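Local structure of beta-lactamase inhibitory protein BLIP-I (Streptomyces exfoliatus, 3GMV) at residues 116-128 and 135-147. The protein probably binds class A beta-lactamases and blocks their activity, as a protein inhibitor of the BLIP family. Residues are numbered along the deposited sequence; the frame is centred on the assembly and turned at random.
Sequences PAKTGFEEKYYCA and PPSASFHLTDGVL
Lys-124 lays its aliphatic chain over one face of the His-141 imidazole, with CG of Lys-124 3.6 Å from the centroid of the His-141 ring and almost on its normal, a CH-pi contact. With CG anti to the carbonyl carbon (chi1 -67°) and the chain extended beyond it, CB through CE of the lysine all run past the ring. A long lysine suits this place because its row of methylenes can lie over the aromatic face. On the same face of the sheet, Tyr-126 brings ring atom CE1 to 3.4 Å from CB of the small Ser-137, and its hydroxyl reaches the Pro-135 ring. The opposite face carries Leu-142, whose CD1 lies 4.1 Å from CE2 of Tyr-125, and Cys-127, whose SG meets the edge of the Phe-140 ring, 3.8 Å from CD2.

These side chains sit on an antiparallel beta hairpin, strands 122-128 and 137-143, within the sheet of a two-layer alpha/beta sandwich. Backbone hydrogen bonds join Glu-123 with Leu-142, Tyr-125 with Phe-140 and Cys-127 with Ala-138, each pair in both directions. Helix 93-99 packs against Phe-140 and Leu-142, apolar residues suited to the interlayer side, where Cys-127 is also tied to Cys-105 by a disulfide.

Just past the end of strand 137-143, the Asp-144 carboxylate accepts hydrogen bonds from two backbone N-H groups leading into strand 122-128: Gly-120 N reaches OD2 on its syn side (2.8 Å), and Phe-121 N meets OD1 from above the carboxylate plane (3.1 Å). Positive phi favours glycine at Gly-120 and at Gly-145, the latter within the type I' turn from Thr-143 to Val-146. A water donates to Phe-121 O and Glu-123 OE1 and accepts from Gly-145 N, linking that turn to Phe-121 and to Glu-123 near the start of strand 122-128.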
ATOM      1  N   PRO A 116       2.980  19.408  -0.544  1.00 18.93           N
ATOM      2  CA  PRO A 116       1.522  19.499  -0.481  1.00 19.39           C
ATOM      3  C   PRO A 116       0.749  19.575  -1.807  1.00 19.36           C
ATOM      4  O   PRO A 116      -0.473  19.560  -1.793  1.00 19.81           O
ATOM      5  CB  PRO A 116       1.302  20.788   0.331  1.00 20.10           C
ATOM      6  CG  PRO A 116       2.477  21.608  -0.009  1.00 19.99           C
ATOM      7  CD  PRO A 116       3.618  20.685  -0.166  1.00 20.09           C
ATOM      8  N   ALA A 117       1.450  19.673  -2.932  1.00 20.10           N
ATOM      9  CA  ALA A 117       0.832  19.525  -4.246  1.00 19.52           C
ATOM     10  C   ALA A 117       0.316  18.092  -4.402  1.00 20.09           C
ATOM     11  O   ALA A 117       0.896  17.133  -3.866  1.00 18.96           O
ATOM     12  CB  ALA A 117       1.846  19.876  -5.337  1.00 19.52           C
ATOM     13  N   LYS A 118      -0.793  17.938  -5.110  1.00 20.35           N
ATOM     14  CA  LYS A 118      -1.468  16.651  -5.145  1.00 20.54           C
ATOM     15  C   LYS A 118      -1.293  15.957  -6.499  1.00 20.38           C
ATOM     16  O   LYS A 118      -1.920  14.933  -6.784  1.00 20.77           O
ATOM     17  CB  LYS A 118      -2.938  16.811  -4.785  1.00 21.95           C
ATOM     18  CG  LYS A 118      -3.194  16.928  -3.272  1.00 24.51           C
ATOM     19  CD  LYS A 118      -4.657  16.674  -2.956  1.00 30.50           C
ATOM     20  CE  LYS A 118      -4.856  16.244  -1.501  1.00 33.99           C
ATOM     21  NZ  LYS A 118      -4.966  17.410  -0.577  1.00 34.81           N
ATOM     22  N   THR A 119      -0.414  16.519  -7.311  1.00 19.93           N
ATOM     23  CA  THR A 119      -0.089  15.984  -8.632  1.00 20.00           C
ATOM     24  C   THR A 119       0.745  14.711  -8.526  1.00 18.67           C
ATOM     25  O   THR A 119       1.579  14.592  -7.625  1.00 18.76           O
ATOM     26  CB  THR A 119       0.752  17.020  -9.373  1.00 20.28           C
ATOM     27  OG1 THR A 119       1.761  17.499  -8.475  1.00 24.33           O
ATOM     28  CG2 THR A 119      -0.117  18.191  -9.757  1.00 22.28           C
ATOM     29  N   GLY A 120       0.559  13.768  -9.444  1.00 16.17           N
ATOM     30  CA  GLY A 120       1.375  12.553  -9.418  1.00 14.17           C
ATOM     31  C   GLY A 120       0.998  11.614  -8.275  1.00 12.46           C
ATOM     32  O   GLY A 120       1.823  10.835  -7.798  1.00 13.13           O
ATOM     33  N   PHE A 121      -0.265  11.647  -7.875  1.00 12.83           N
ATOM     34  CA  PHE A 121      -0.788  10.754  -6.813  1.00 12.48           C
ATOM     35  C   PHE A 121      -0.592   9.301  -7.207  1.00 12.88           C
ATOM     36  O   PHE A 121      -1.044   8.890  -8.283  1.00 12.85           O
ATOM     37  CB  PHE A 121      -2.267  11.011  -6.626  1.00 12.24           C
ATOM     38  CG  PHE A 121      -2.929  10.125  -5.595  1.00 13.56           C
ATOM     39  CD1 PHE A 121      -2.412  10.014  -4.316  1.00 13.06           C
ATOM     40  CD2 PHE A 121      -4.094   9.465  -5.903  1.00 16.25           C
ATOM     41  CE1 PHE A 121      -3.042   9.220  -3.339  1.00 14.90           C
ATOM     42  CE2 PHE A 121      -4.730   8.667  -4.936  1.00 17.47           C
ATOM     43  CZ  PHE A 121      -4.190   8.561  -3.658  1.00 17.25           C
ATOM     44  N   GLU A 122       0.096   8.533  -6.376  1.00 12.33           N
ATOM     45  CA  GLU A 122       0.464   7.154  -6.729  0.50 12.38           C
ATOM     46  C   GLU A 122      -0.297   6.194  -5.831  1.00 12.65           C
ATOM     47  O   GLU A 122      -0.318   6.393  -4.614  1.00 13.96           O
ATOM     48  CB  GLU A 122       1.978   6.927  -6.565  0.50 12.26           C
ATOM     49  CG  GLU A 122       2.477   5.503  -6.925  0.50 12.40           C
ATOM     50  CD  GLU A 122       3.943   5.261  -6.552  0.50 14.32           C
ATOM     51  OE1 GLU A 122       4.821   5.597  -7.364  0.50 15.83           O
ATOM     52  OE2 GLU A 122       4.222   4.705  -5.467  0.50 15.04           O
ATOM     53  N   GLU A 123      -0.918   5.178  -6.430  1.00 11.27           N
ATOM     54  CA  GLU A 123      -1.644   4.160  -5.678  1.00 10.81           C
ATOM     55  C   GLU A 123      -1.046   2.821  -6.048  1.00 10.24           C
ATOM     56  O   GLU A 123      -0.798   2.556  -7.240  1.00  9.64           O
ATOM     57  CB  GLU A 123      -3.112   4.145  -6.099  1.00 10.69           C
ATOM     58  CG  GLU A 123      -3.923   5.435  -5.777  1.00 12.33           C
ATOM     59  CD  GLU A 123      -5.234   5.505  -6.548  1.00 14.37           C
ATOM     60  OE1 GLU A 123      -5.265   6.024  -7.692  1.00 15.19           O
ATOM     61  OE2 GLU A 123      -6.253   5.051  -6.015  1.00 15.23           O
ATOM     62  N   LYS A 124      -0.807   1.975  -5.052  1.00 10.04           N
ATOM     63  CA  LYS A 124      -0.177   0.693  -5.292  1.00 10.29           C
ATOM     64  C   LYS A 124      -1.181  -0.386  -4.937  1.00 10.42           C
ATOM     65  O   LYS A 124      -1.650  -0.445  -3.791  1.00 10.10           O
ATOM     66  CB  LYS A 124       1.101   0.521  -4.449  1.00 11.05           C
ATOM     67  CG  LYS A 124       2.257   1.485  -4.860  1.00 11.59           C
ATOM     68  CD  LYS A 124       3.577   1.083  -4.209  1.00 15.96           C
ATOM     69  CE  LYS A 124       4.656   2.109  -4.608  1.00 19.90           C
ATOM     70  NZ  LYS A 124       5.983   1.859  -3.944  1.00 23.44           N
ATOM     71  N   TYR A 125      -1.508  -1.228  -5.921  1.00  9.33           N
ATOM     72  CA  TYR A 125      -2.392  -2.363  -5.707  1.00  8.54           C
ATOM     73  C   TYR A 125      -1.661  -3.712  -5.773  1.00  8.63           C
ATOM     74  O   TYR A 125      -0.739  -3.922  -6.572  1.00  8.94           O
ATOM     75  CB  TYR A 125      -3.533  -2.307  -6.726  1.00  8.00           C
ATOM     76  CG  TYR A 125      -4.619  -1.322  -6.393  1.00  8.99           C
ATOM     77  CD1 TYR A 125      -5.624  -1.667  -5.503  1.00  9.72           C
ATOM     78  CD2 TYR A 125      -4.640  -0.038  -6.965  1.00  9.21           C
ATOM     79  CE1 TYR A 125      -6.650  -0.768  -5.206  1.00 11.69           C
ATOM     80  CE2 TYR A 125      -5.671   0.873  -6.669  1.00 12.39           C
ATOM     81  CZ  TYR A 125      -6.659   0.485  -5.775  1.00 14.51           C
ATOM     82  OH  TYR A 125      -7.693   1.316  -5.442  1.00 15.78           O
ATOM     83  N   TYR A 126      -2.072  -4.623  -4.903  1.00  8.20           N
ATOM     84  CA  TYR A 126      -1.524  -5.960  -4.863  1.00  7.92           C
ATOM     85  C   TYR A 126      -2.688  -6.920  -5.030  1.00  8.25           C
ATOM     86  O   TYR A 126      -3.677  -6.871  -4.288  1.00  8.30           O
ATOM     87  CB  TYR A 126      -0.877  -6.151  -3.503  1.00  8.86           C
ATOM     88  CG  TYR A 126      -0.528  -7.587  -3.142  1.00  9.30           C
ATOM     89  CD1 TYR A 126       0.532  -8.250  -3.740  1.00 12.30           C
ATOM     90  CD2 TYR A 126      -1.282  -8.280  -2.189  1.00 11.12           C
ATOM     91  CE1 TYR A 126       0.856  -9.584  -3.362  1.00 13.61           C
ATOM     92  CE2 TYR A 126      -0.965  -9.583  -1.825  1.00 12.77           C
ATOM     93  CZ  TYR A 126       0.089 -10.219  -2.408  1.00 15.99           C
ATOM     94  OH  TYR A 126       0.346 -11.525  -2.025  1.00 17.90           O
ATOM     95  N   CYS A 127      -2.604  -7.763  -6.043  1.00  8.96           N
ATOM     96  CA  CYS A 127      -3.711  -8.649  -6.344  1.00  9.12           C
ATOM     97  C   CYS A 127      -3.305 -10.110  -6.139  1.00  8.81           C
ATOM     98  O   CYS A 127      -2.525 -10.661  -6.931  1.00  8.67           O
ATOM     99  CB  CYS A 127      -4.144  -8.426  -7.800  1.00  8.60           C
ATOM    100  SG  CYS A 127      -4.568  -6.744  -8.168  1.00 10.45           S
ATOM    101  N   ALA A 128      -3.845 -10.755  -5.106  1.00  9.49           N
ATOM    102  CA  ALA A 128      -3.440 -12.147  -4.800  1.00 10.09           C
ATOM    103  C   ALA A 128      -4.293 -13.110  -5.617  1.00  9.96           C
ATOM    104  O   ALA A 128      -5.488 -12.904  -5.750  1.00  9.07           O
ATOM    105  CB  ALA A 128      -3.657 -12.429  -3.319  1.00 10.60           C
ATOM    106  N   PRO A 135       1.040 -16.088  -1.916  1.00 16.52           N
ATOM    107  CA  PRO A 135       0.377 -16.622  -3.099  1.00 15.53           C
ATOM    108  C   PRO A 135       0.970 -16.040  -4.395  1.00 14.81           C
ATOM    109  O   PRO A 135       1.691 -15.036  -4.344  1.00 15.30           O
ATOM    110  CB  PRO A 135      -1.058 -16.142  -2.931  1.00 15.83           C
ATOM    111  CG  PRO A 135      -0.931 -14.813  -2.181  1.00 16.04           C
ATOM    112  CD  PRO A 135       0.308 -14.964  -1.298  1.00 16.47           C
ATOM    113  N   PRO A 136       0.685 -16.669  -5.548  1.00 13.18           N
ATOM    114  CA  PRO A 136       0.967 -16.016  -6.826  1.00 12.43           C
ATOM    115  C   PRO A 136       0.247 -14.661  -6.824  1.00 11.73           C
ATOM    116  O   PRO A 136      -0.780 -14.533  -6.185  1.00 11.00           O
ATOM    117  CB  PRO A 136       0.325 -16.960  -7.851  1.00 12.56           C
ATOM    118  CG  PRO A 136       0.260 -18.338  -7.128  1.00 13.07           C
ATOM    119  CD  PRO A 136      -0.067 -17.931  -5.708  1.00 12.79           C
ATOM    120  N   SER A 137       0.791 -13.648  -7.490  1.00 11.49           N
ATOM    121  CA  SER A 137       0.166 -12.332  -7.394  1.00  9.94           C
ATOM    122  C   SER A 137       0.512 -11.471  -8.584  1.00  9.53           C
ATOM    123  O   SER A 137       1.400 -11.786  -9.370  1.00  9.24           O
ATOM    124  CB  SER A 137       0.600 -11.606  -6.112  1.00  9.92           C
ATOM    125  OG  SER A 137       1.986 -11.281  -6.160  1.00 11.50           O
ATOM    126  N   ALA A 138      -0.233 -10.387  -8.707  1.00  8.24           N
ATOM    127  CA  ALA A 138       0.170  -9.294  -9.591  1.00  8.85           C
ATOM    128  C   ALA A 138       0.159  -7.987  -8.806  1.00  8.40           C
ATOM    129  O   ALA A 138      -0.591  -7.840  -7.825  1.00 10.17           O
ATOM    130  CB  ALA A 138      -0.757  -9.226 -10.810  1.00  8.26           C
ATOM    131  N   SER A 139       1.001  -7.047  -9.232  1.00  7.84           N
ATOM    132  CA  SER A 139       1.058  -5.708  -8.658  1.00  8.45           C
ATOM    133  C   SER A 139       0.779  -4.714  -9.779  1.00  7.79           C
ATOM    134  O   SER A 139       1.299  -4.855 -10.897  1.00  7.57           O
ATOM    135  CB  SER A 139       2.459  -5.420  -8.116  1.00  9.23           C
ATOM    136  OG  SER A 139       2.719  -6.296  -7.015  1.00 12.84           O
ATOM    137  N   PHE A 140       0.040  -3.665  -9.448  1.00  7.86           N
ATOM    138  CA  PHE A 140      -0.300  -2.637 -10.411  1.00  9.12           C
ATOM    139  C   PHE A 140      -0.179  -1.314  -9.701  1.00  9.28           C
ATOM    140  O   PHE A 140      -0.755  -1.141  -8.631  1.00 10.68           O
ATOM    141  CB  PHE A 140      -1.758  -2.809 -10.873  1.00  8.54           C
ATOM    142  CG  PHE A 140      -2.009  -4.088 -11.613  1.00  7.09           C
ATOM    143  CD1 PHE A 140      -1.510  -4.267 -12.902  1.00  6.12           C
ATOM    144  CD2 PHE A 140      -2.788  -5.094 -11.048  1.00  8.16           C
ATOM    145  CE1 PHE A 140      -1.757  -5.478 -13.581  1.00  7.01           C
ATOM    146  CE2 PHE A 140      -3.062  -6.277 -11.740  1.00  9.41           C
ATOM    147  CZ  PHE A 140      -2.531  -6.474 -12.992  1.00  6.88           C
ATOM    148  N   HIS A 141       0.555  -0.364 -10.277  1.00  8.34           N
ATOM    149  CA  HIS A 141       0.622   0.962  -9.658  1.00  9.37           C
ATOM    150  C   HIS A 141      -0.036   1.986 -10.587  1.00  9.01           C
ATOM    151  O   HIS A 141       0.202   1.970 -11.801  1.00 10.20           O
ATOM    152  CB  HIS A 141       2.092   1.365  -9.354  1.00  9.75           C
ATOM    153  CG  HIS A 141       2.804   0.406  -8.443  1.00 11.69           C
ATOM    154  ND1 HIS A 141       4.138   0.533  -8.144  1.00 13.34           N
ATOM    155  CD2 HIS A 141       2.382  -0.711  -7.807  1.00 11.29           C
ATOM    156  CE1 HIS A 141       4.508  -0.448  -7.344  1.00 10.51           C
ATOM    157  NE2 HIS A 141       3.467  -1.230  -7.134  1.00 12.46           N
ATOM    158  N   LEU A 142      -0.836   2.892 -10.023  1.00  8.65           N
ATOM    159  CA  LEU A 142      -1.484   3.941 -10.807  1.00  9.35           C
ATOM    160  C   LEU A 142      -0.858   5.275 -10.435  1.00  9.54           C
ATOM    161  O   LEU A 142      -0.513   5.481  -9.268  1.00 10.14           O
ATOM    162  CB  LEU A 142      -2.985   3.964 -10.482  1.00  8.67           C
ATOM    163  CG  LEU A 142      -3.801   2.744 -10.868  1.00  9.59           C
ATOM    164  CD1 LEU A 142      -5.230   2.882 -10.263  1.00 12.86           C
ATOM    165  CD2 LEU A 142      -3.864   2.627 -12.392  1.00 11.52           C
ATOM    166  N   THR A 143      -0.644   6.153 -11.417  1.00  9.30           N
ATOM    167  CA  THR A 143      -0.184   7.506 -11.130  1.00 10.00           C
ATOM    168  C   THR A 143      -1.209   8.436 -11.817  1.00 10.96           C
ATOM    169  O   THR A 143      -1.385   8.350 -13.043  1.00 10.22           O
ATOM    170  CB  THR A 143       1.256   7.746 -11.682  1.00  9.30           C
ATOM    171  OG1 THR A 143       2.172   6.773 -11.144  1.00  9.57           O
ATOM    172  CG2 THR A 143       1.762   9.154 -11.324  1.00 11.24           C
ATOM    173  N   ASP A 144      -1.866   9.304 -11.039  1.00 11.63           N
ATOM    174  CA  ASP A 144      -3.017  10.083 -11.526  1.00 13.20           C
ATOM    175  C   ASP A 144      -3.943   9.256 -12.422  1.00 13.71           C
ATOM    176  O   ASP A 144      -4.315   9.659 -13.530  1.00 13.15           O
ATOM    177  CB  ASP A 144      -2.531  11.341 -12.224  1.00 14.56           C
ATOM    178  CG  ASP A 144      -1.836  12.292 -11.258  1.00 16.96           C
ATOM    179  OD1 ASP A 144      -2.254  12.360 -10.081  1.00 21.37           O
ATOM    180  OD2 ASP A 144      -0.861  12.936 -11.658  1.00 21.81           O
ATOM    181  N   GLY A 145      -4.249   8.058 -11.946  1.00 12.94           N
ATOM    182  CA  GLY A 145      -5.258   7.218 -12.571  1.00 12.50           C
ATOM    183  C   GLY A 145      -4.848   6.558 -13.865  1.00 11.43           C
ATOM    184  O   GLY A 145      -5.717   6.111 -14.624  1.00 11.04           O
ATOM    185  N   VAL A 146      -3.535   6.474 -14.102  1.00 10.84           N
ATOM    186  CA  VAL A 146      -2.984   5.774 -15.284  1.00 10.10           C
ATOM    187  C   VAL A 146      -1.983   4.691 -14.863  1.00  9.05           C
ATOM    188  O   VAL A 146      -1.194   4.885 -13.926  1.00  8.55           O
ATOM    189  CB  VAL A 146      -2.310   6.758 -16.244  1.00 11.44           C
ATOM    190  CG1 VAL A 146      -1.623   6.024 -17.443  1.00  9.84           C
ATOM    191  CG2 VAL A 146      -3.340   7.830 -16.713  1.00 11.23           C
ATOM    192  N   LEU A 147      -2.031   3.536 -15.528  1.00  8.50           N
ATOM    193  CA  LEU A 147      -1.115   2.457 -15.120  1.00  7.64           C
ATOM    194  C   LEU A 147       0.363   2.775 -15.419  1.00  7.69           C
ATOM    195  O   LEU A 147       0.749   2.961 -16.579  1.00  8.89           O
ATOM    196  CB  LEU A 147      -1.547   1.108 -15.737  1.00  6.24           C
ATOM    197  CG  LEU A 147      -0.783  -0.122 -15.212  1.00  6.98           C
ATOM    198  CD1 LEU A 147      -1.158  -0.425 -13.747  1.00  7.06           C
ATOM    199  CD2 LEU A 147      -1.158  -1.346 -16.053  1.00  6.42           C
TER
HETATM  200  O   HOH W   1      -3.518   7.520  -9.125  1.00 16.76           O